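Local coordinates for NAD(P)H-flavin oxidoreductase (Agrobacterium tumefaciens str. C58, PDB 2FRE) that probably reduces flavins with NAD(P)H and binds FMN as a member of the nitroreductase family, at the interface of chains A and B. Sequence-based numbering; all coordinates share one arbitrary frame. Chains: chain A/B, NAD(P)H-flavin oxidoreductase.

Contact 1: the interface of chains A and B. Residues chain A 38, 41-42, 45, 120, 123-124, 127; chain B 13-14, 17.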
# COMPACT_ATOMS: atom_id res chain seq x y z
N THR A 38 -3.18 -5.26 16.94
CA THR A 38 -2.61 -6.22 15.98
C THR A 38 -2.68 -5.67 14.55
O THR A 38 -1.68 -5.70 13.80
CB THR A 38 -3.33 -7.59 16.09
OG1 THR A 38 -3.26 -8.05 17.44
CG2 THR A 38 -2.65 -8.63 15.21
N ASP A 41 -0.26 -2.91 14.23
CA ASP A 41 1.08 -3.51 14.30
C ASP A 41 1.48 -4.04 12.91
O ASP A 41 2.56 -3.74 12.41
CB ASP A 41 1.11 -4.64 15.35
CG ASP A 41 2.51 -5.02 15.77
OD1 ASP A 41 3.49 -4.36 15.35
OD2 ASP A 41 2.63 -5.98 16.54
N ALA A 42 0.58 -4.75 12.25
CA ALA A 42 0.84 -5.22 10.88
C ALA A 42 1.10 -4.05 9.91
O ALA A 42 2.05 -4.09 9.10
CB ALA A 42 -0.32 -6.11 10.39
N TRP A 45 4.56 -2.56 10.13
CA TRP A 45 5.60 -3.42 9.55
C TRP A 45 5.79 -3.24 8.03
O TRP A 45 6.59 -3.95 7.41
CB TRP A 45 5.36 -4.90 9.89
CG TRP A 45 5.93 -5.25 11.18
CD1 TRP A 45 5.27 -5.45 12.35
CD2 TRP A 45 7.32 -5.40 11.46
NE1 TRP A 45 6.16 -5.73 13.35
CE2 TRP A 45 7.43 -5.71 12.83
CE3 TRP A 45 8.48 -5.33 10.68
CZ2 TRP A 45 8.66 -5.92 13.44
CZ3 TRP A 45 9.70 -5.53 11.30
CH2 TRP A 45 9.78 -5.83 12.66
N SER A 120 -1.60 -3.05 4.30
CA SER A 120 -1.21 -3.97 5.36
C SER A 120 -2.28 -3.98 6.46
O SER A 120 -2.67 -5.05 6.94
CB SER A 120 0.14 -3.54 5.92
OG SER A 120 1.18 -3.70 4.96
N MSE A 123 -5.37 -5.77 5.18
CA MSE A 123 -5.07 -7.18 5.10
C MSE A 123 -5.12 -7.85 6.46
O MSE A 123 -5.73 -8.88 6.63
CB MSE A 123 -3.72 -7.39 4.44
CG MSE A 123 -3.46 -8.79 3.96
SE MSE A 123 -4.84 -9.45 2.73
CE MSE A 123 -5.54 -10.31 3.72
N GLN A 124 -4.48 -7.23 7.44
CA GLN A 124 -4.51 -7.78 8.80
C GLN A 124 -5.94 -7.79 9.37
O GLN A 124 -6.36 -8.77 10.01
CB GLN A 124 -3.53 -7.05 9.73
CG GLN A 124 -3.36 -7.69 11.12
CD GLN A 124 -3.01 -9.17 11.12
OE1 GLN A 124 -3.90 -10.08 11.12
NE2 GLN A 124 -1.73 -9.44 11.19
N LEU A 127 -7.69 -10.65 7.80
CA LEU A 127 -7.24 -11.91 8.39
C LEU A 127 -7.85 -12.21 9.77
O LEU A 127 -8.02 -13.39 10.13
CB LEU A 127 -5.71 -11.96 8.44
CG LEU A 127 -5.04 -12.10 7.07
CD1 LEU A 127 -3.55 -11.83 7.19
CD2 LEU A 127 -5.27 -13.49 6.44
N VAL B 13 0.60 -10.47 15.16
CA VAL B 13 0.39 -10.27 13.72
C VAL B 13 0.58 -11.61 12.99
O VAL B 13 1.29 -12.52 13.47
CB VAL B 13 1.34 -9.18 13.09
CG1 VAL B 13 1.18 -7.83 13.76
CG2 VAL B 13 2.82 -9.60 13.09
N ASP B 14 -0.07 -11.76 11.83
CA ASP B 14 0.23 -12.87 10.95
C ASP B 14 1.73 -12.83 10.60
O ASP B 14 2.27 -11.76 10.27
CB ASP B 14 -0.62 -12.79 9.69
CG ASP B 14 -0.58 -14.07 8.88
OD1 ASP B 14 0.49 -14.40 8.32
OD2 ASP B 14 -1.63 -14.73 8.77
N PHE B 17 3.54 -10.72 7.72
CA PHE B 17 4.00 -9.31 7.80
C PHE B 17 5.45 -9.17 8.27
O PHE B 17 6.10 -8.18 7.97
CB PHE B 17 3.07 -8.50 8.69
CG PHE B 17 1.68 -8.41 8.16
CD1 PHE B 17 1.40 -7.58 7.09
CD2 PHE B 17 0.68 -9.18 8.70
CE1 PHE B 17 0.12 -7.50 6.55
CE2 PHE B 17 -0.62 -9.12 8.18
CZ PHE B 17 -0.89 -8.28 7.09
O HOH W 1 5.27 -6.55 6.00

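Contact 2: the interface of chains A and B. Residues chain A 34, 38, 41; chain B 11-13.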
# COMPACT_ATOMS: atom_id res chain seq x y z
N GLU A 34 -7.01 -5.42 21.67
CA GLU A 34 -5.82 -6.12 21.13
C GLU A 34 -5.92 -6.38 19.62
O GLU A 34 -4.89 -6.41 18.91
CB GLU A 34 -5.57 -7.45 21.85
CG GLU A 34 -4.15 -8.05 21.59
CD GLU A 34 -4.03 -9.56 21.87
OE1 GLU A 34 -4.63 -10.39 21.13
OE2 GLU A 34 -3.29 -9.92 22.80
N THR A 38 -3.18 -5.26 16.94
CA THR A 38 -2.61 -6.22 15.98
C THR A 38 -2.68 -5.67 14.55
O THR A 38 -1.68 -5.70 13.80
CB THR A 38 -3.33 -7.59 16.09
OG1 THR A 38 -3.26 -8.05 17.44
CG2 THR A 38 -2.65 -8.63 15.21
N ASP A 41 -0.26 -2.91 14.23
CA ASP A 41 1.08 -3.51 14.30
C ASP A 41 1.48 -4.04 12.91
O ASP A 41 2.56 -3.74 12.41
CB ASP A 41 1.11 -4.64 15.35
CG ASP A 41 2.51 -5.02 15.77
OD1 ASP A 41 3.49 -4.36 15.35
OD2 ASP A 41 2.63 -5.98 16.54
N TYR B 11 2.45 -7.41 18.95
CA TYR B 11 1.11 -8.00 18.95
C TYR B 11 1.07 -9.17 17.99
O TYR B 11 1.96 -9.30 17.16
CB TYR B 11 0.08 -6.91 18.60
CG TYR B 11 0.11 -5.81 19.63
CD1 TYR B 11 -0.64 -5.91 20.80
CD2 TYR B 11 0.91 -4.69 19.46
CE1 TYR B 11 -0.60 -4.91 21.76
CE2 TYR B 11 0.95 -3.69 20.40
CZ TYR B 11 0.20 -3.80 21.55
OH TYR B 11 0.25 -2.81 22.51
N PRO B 12 0.08 -10.08 18.15
CA PRO B 12 0.13 -11.33 17.38
C PRO B 12 -0.25 -11.17 15.91
O PRO B 12 -1.28 -11.70 15.45
CB PRO B 12 -0.83 -12.24 18.15
CG PRO B 12 -1.83 -11.31 18.76
CD PRO B 12 -1.08 -10.04 19.06
N VAL B 13 0.60 -10.47 15.16
CA VAL B 13 0.39 -10.27 13.72
C VAL B 13 0.58 -11.61 12.99
O VAL B 13 1.29 -12.52 13.47
CB VAL B 13 1.34 -9.18 13.09
CG1 VAL B 13 1.18 -7.83 13.76
CG2 VAL B 13 2.82 -9.60 13.09

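Contact 1: the interface of chains A and B
B:Phe17 lays one face of its ring on A:Ala42, with A:Gln124 beside the same face near CE2, in a two-fold interface between identical chains, of the kind that makes nitroreductases dimers, and anchors the start of one subunit on the helices of the other. The ring shows how a small side chain can seat an aromatic one: the methyl CB of A:Ala42 stands over the middle of one face, 3.6 Å from the centroid of the B:Phe17 ring, in a CH-pi contact. The first torsion of B:Phe17, with CG anti to its carbonyl carbon (chi1 -63°), turns the ring onto this surface. At the rim, A:Met123, a selenomethionine, brings CB in plane to the edge, 4.0 Å from CZ of B:Phe17, while the backbone of A:Ser120 lies by CE1 and CZ.

A:Gln124 crosses the ring obliquely, its bent chain (chi2 53°) carrying NE2 above the ring plane near CE2, on the face that A:Ala42 covers, with the amide and ring planes 50° apart. As modelled, its NE2 is 2.9 Å from the backbone N of B:Asp14; two N-H groups would face each other, which makes the assignment of amide N and O doubtful, and a flipped amide would place a carbonyl oxygen there to accept. Beyond it, CD1 of A:Leu127 packs across the side chain of B:Asp14, 4.0 Å from its CB. B:Val13 turns CG1 towards the helix, 3.6 Å from CB of A:Asp41 and against the backbone N of A:Ala42, while CG2 of A:Thr38 rests 3.8 Å from CA of B:Val13. A water joins the two backbones, 2.7 Å from O of B:Phe17 and 3.2 Å from O of A:Trp45.

In the fold, helices 33-44 and 110-127 of chain A supply this surface, with A:Trp45 just past the first; the B side is a loop leading into the short helix 16-19.

Contact 2: the interface of chains A and B
B:Tyr11 and B:Pro12 lie along the helical backbone of A:Glu34, A:Thr38 and A:Asp41, the former in an extended conformation and the latter turned by a psi of 67° that directs the chain on towards B:Val13. The polar tie is a backbone-to-carboxylate hydrogen bond: N of B:Tyr11 donates to OD2 of A:Asp41 over 2.8 Å, with 148° at the hydrogen, and meets that oxygen nearly along its C-O axis. A:Asp41 reaches it with CG anti to its own backbone N (chi1 -163°), which swings the carboxylate out from the helix towards the incoming loop of chain B. The same oxygen also lies in the plane of the B:Tyr11 ring at its edge, 3.6 Å from CD2, and carboxylate and ring stand almost perpendicular. One acceptor atom thus touches both the backbone and the aromatic edge of a single residue.

A:Thr38 shows a second economy. Its hydroxyl OG1 donates to O of A:Glu34, one turn earlier, at 2.7 Å, which fixes the rotation of the side chain. The same OG1 also packs against carbon, 3.4 Å from CD of B:Pro12. The methyl CG2 meets the far part of the same residue, 3.4 Å from the carbonyl O of B:Pro12, so the two branches touch the two ends of the proline, the ring and the carbonyl. A:Glu34 extends alongside, bringing OE1 of its carboxylate to 3.8 Å from CG of B:Pro12; this is contact without a polar partner on the proline, and its own CG comes near CD1 of B:Tyr11.

In the fold, the A residues lie on one side of helix 33-44, from its first turn to its last, and the B residues belong to the loop between strand 7-8 and helix 16-19.

The centres of the C-alpha atoms of contact 1 and contact 2 are about 7 Å apart, and the two form one continuous strip, sharing A:Thr38, A:Asp41 and B:Val13. Helix 33-44 of chain A serves both, while contact 1 adds helix 110-127; on the B side, one N-terminal segment runs from contact 2 into contact 1, from a polar anchor to an apolar plug. Two-fold symmetry repeats the strip with the chains exchanged, so each subunit embraces the other. Since helix 33-44 leads towards a run of FMN-pocket residues that includes A:Pro47, dimerisation may also help to steady that part of the flavin site.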